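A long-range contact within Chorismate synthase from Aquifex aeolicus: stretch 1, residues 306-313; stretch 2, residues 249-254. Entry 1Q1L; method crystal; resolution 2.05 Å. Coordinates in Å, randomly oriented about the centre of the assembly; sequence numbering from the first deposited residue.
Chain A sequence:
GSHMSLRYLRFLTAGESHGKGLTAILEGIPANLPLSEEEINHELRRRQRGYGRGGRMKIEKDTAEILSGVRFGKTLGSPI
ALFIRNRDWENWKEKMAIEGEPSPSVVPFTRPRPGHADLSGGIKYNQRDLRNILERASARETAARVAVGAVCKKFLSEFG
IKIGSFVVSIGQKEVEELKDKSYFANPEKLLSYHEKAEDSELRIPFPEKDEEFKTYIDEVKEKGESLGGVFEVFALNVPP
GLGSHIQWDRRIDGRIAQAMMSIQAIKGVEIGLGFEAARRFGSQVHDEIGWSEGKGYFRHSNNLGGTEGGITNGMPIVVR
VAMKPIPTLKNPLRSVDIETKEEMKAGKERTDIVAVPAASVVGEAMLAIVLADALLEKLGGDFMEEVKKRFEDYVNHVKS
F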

# COMPACT_ATOMS: atom_id res chain seq x y z
N GLY A 306 15.87 -0.80 -22.67
CA GLY A 306 16.49 -0.95 -21.36
C GLY A 306 15.88 -1.88 -20.34
O GLY A 306 16.34 -1.92 -19.20
N THR A 307 14.84 -2.64 -20.71
CA THR A 307 14.22 -3.57 -19.78
C THR A 307 14.01 -4.94 -20.43
O THR A 307 13.67 -5.03 -21.61
CB THR A 307 12.85 -3.05 -19.27
OG1 THR A 307 11.80 -3.50 -20.14
CG2 THR A 307 12.83 -1.51 -19.22
N GLU A 308 14.22 -5.99 -19.65
CA GLU A 308 14.06 -7.37 -20.10
C GLU A 308 13.36 -8.16 -19.01
O GLU A 308 13.87 -8.27 -17.89
CB GLU A 308 15.42 -8.03 -20.35
CG GLU A 308 16.20 -7.51 -21.54
CD GLU A 308 17.58 -8.15 -21.63
OE1 GLU A 308 18.32 -7.85 -22.60
OE2 GLU A 308 17.93 -8.94 -20.73
N GLY A 309 12.19 -8.72 -19.33
CA GLY A 309 11.46 -9.52 -18.36
C GLY A 309 11.10 -8.84 -17.05
O GLY A 309 11.14 -9.47 -15.99
N GLY A 310 10.76 -7.56 -17.11
CA GLY A 310 10.38 -6.84 -15.91
C GLY A 310 11.53 -6.21 -15.13
O GLY A 310 11.30 -5.51 -14.15
N ILE A 311 12.76 -6.43 -15.58
CA ILE A 311 13.93 -5.89 -14.91
C ILE A 311 14.75 -5.00 -15.85
O ILE A 311 14.78 -5.26 -17.06
CB ILE A 311 14.82 -7.03 -14.38
CG1 ILE A 311 14.01 -7.98 -13.49
CG2 ILE A 311 15.99 -6.48 -13.61
CD1 ILE A 311 14.74 -9.26 -13.13
N THR A 312 15.41 -3.97 -15.30
CA THR A 312 16.24 -3.10 -16.12
C THR A 312 17.46 -3.85 -16.67
O THR A 312 17.97 -4.77 -16.01
CB THR A 312 16.74 -1.86 -15.35
OG1 THR A 312 17.35 -2.26 -14.12
CG2 THR A 312 15.57 -0.91 -15.07
N ASN A 313 17.91 -3.41 -17.84
CA ASN A 313 19.02 -3.98 -18.62
C ASN A 313 20.43 -3.46 -18.40
O ASN A 313 21.41 -4.17 -18.63
CB ASN A 313 18.74 -3.77 -20.12
CG ASN A 313 18.46 -5.05 -20.83
OD1 ASN A 313 18.18 -5.07 -22.03
ND2 ASN A 313 18.52 -6.14 -20.08
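Stretch 2 249-254: DRRIDG

The tip of a glycine hairpin takes up the start of a helix: the only direct hydrogen bond between the two stretches runs from the first helical amide, I252 N, to the carbonyl G310 O, at 2.9 Å and nearly straight (171° at the hydrogen). Stretch 1 is a tight β-hairpin, T307-E308 and I311-T312 being its strands and E308 to I311 its type I' turn, closed by E308 N to I311 O (2.7 Å) and I311 N to E308 O (3.2 Å). Both central turn residues are glycines with positive phi, G309 at 58/37 and G310 at 87/-3. In stretch 2, R250 has phi/psi -99/-13 and R251, the N-cap residue, -62/126; from I252 onward the backbone is helical (-58/-38, then -63/-45 at D253 and -60/-45 at G254), and the helix continues beyond the stretch. A free amide at a helix start has no carbonyl of an earlier turn to bind, and G310 O supplies the acceptor for I252. In register, G310 lies against R251, their CA atoms 4.0 Å apart, and R251 CA makes a CA-H...O contact with G310 O at 3.6 Å. G310 fits here because it lacks a side chain: an ideal CB would come 2.6 Å from R251 CG, a clash, and its backbone angles by themselves call for glycine. The R251 side chain leaves its backbone sideways, but its end comes nearer the turn, placing NH1 3.4 Å from G309 C and 3.3 Å from G310 N; R251 NH1 and G310 N are both donors, so their approach is not a hydrogen bond. G309 O lies over one face of the guanidinium. Within stretch 2 the same NH1 forms a long salt bridge with D253 OD2 (3.9 Å). D253 OD2 also sits 3.5 Å from G310 CA, and water 1 ties this corner together: it donates to D253 OD2 (2.6 Å), accepts from G310 N (2.8 Å) and hydrogen-bonds T307 OG1 (3.0 Å), bridging a gap of 4.1 Å between T307 OG1 and D253 OD2. I252 provides the apolar part of the contact. Its CA-to-CB bond points toward the hairpin, and CG2 packs 3.8 Å from T307 CB and 4.1 Å from I311 C, while CG1 lies 4.1 Å from T312 CG2. The CA-to-CB bonds of E308 and I311 point away from stretch 2, and the whole contact buries 297 Å², summed over both sides.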

# COMPACT_ATOMS: atom_id res chain seq x y z
N ASP A 249 3.11 -6.74 -10.34
CA ASP A 249 3.21 -5.34 -9.97
C ASP A 249 4.62 -4.84 -9.67
O ASP A 249 4.81 -3.66 -9.40
CB ASP A 249 2.30 -5.02 -8.77
CG ASP A 249 2.49 -5.98 -7.60
OD1 ASP A 249 3.55 -6.64 -7.52
OD2 ASP A 249 1.58 -6.07 -6.75
N ARG A 250 5.62 -5.72 -9.73
CA ARG A 250 7.00 -5.31 -9.47
C ARG A 250 7.78 -5.07 -10.77
O ARG A 250 8.87 -4.50 -10.76
CB ARG A 250 7.72 -6.34 -8.61
CG ARG A 250 7.29 -6.36 -7.15
CD ARG A 250 7.81 -7.61 -6.46
NE ARG A 250 8.82 -7.35 -5.43
CZ ARG A 250 9.93 -6.64 -5.62
NH1 ARG A 250 10.20 -6.10 -6.81
NH2 ARG A 250 10.80 -6.50 -4.63
N ARG A 251 7.22 -5.51 -11.88
CA ARG A 251 7.88 -5.35 -13.17
C ARG A 251 8.07 -3.88 -13.49
O ARG A 251 7.11 -3.10 -13.47
CB ARG A 251 7.06 -6.05 -14.24
CG ARG A 251 7.14 -7.56 -14.13
CD ARG A 251 6.20 -8.27 -15.09
NE ARG A 251 6.74 -9.57 -15.47
CZ ARG A 251 7.47 -9.78 -16.57
NH1 ARG A 251 7.72 -8.77 -17.40
NH2 ARG A 251 7.95 -10.98 -16.82
N ILE A 252 9.31 -3.50 -13.80
CA ILE A 252 9.65 -2.12 -14.08
C ILE A 252 8.86 -1.51 -15.24
O ILE A 252 8.47 -0.34 -15.19
CB ILE A 252 11.18 -1.97 -14.35
CG1 ILE A 252 11.59 -0.51 -14.24
CG2 ILE A 252 11.54 -2.52 -15.72
CD1 ILE A 252 11.36 0.09 -12.87
N ASP A 253 8.60 -2.30 -16.28
CA ASP A 253 7.86 -1.80 -17.44
C ASP A 253 6.44 -1.39 -17.06
O ASP A 253 5.96 -0.33 -17.46
CB ASP A 253 7.81 -2.86 -18.54
CG ASP A 253 7.68 -4.27 -17.98
OD1 ASP A 253 6.73 -4.53 -17.21
OD2 ASP A 253 8.54 -5.11 -18.30
N GLY A 254 5.78 -2.22 -16.27
CA GLY A 254 4.44 -1.90 -15.83
C GLY A 254 4.45 -0.61 -15.04
O GLY A 254 3.60 0.26 -15.26
O HOH W 1 10.63 -6.15 -19.47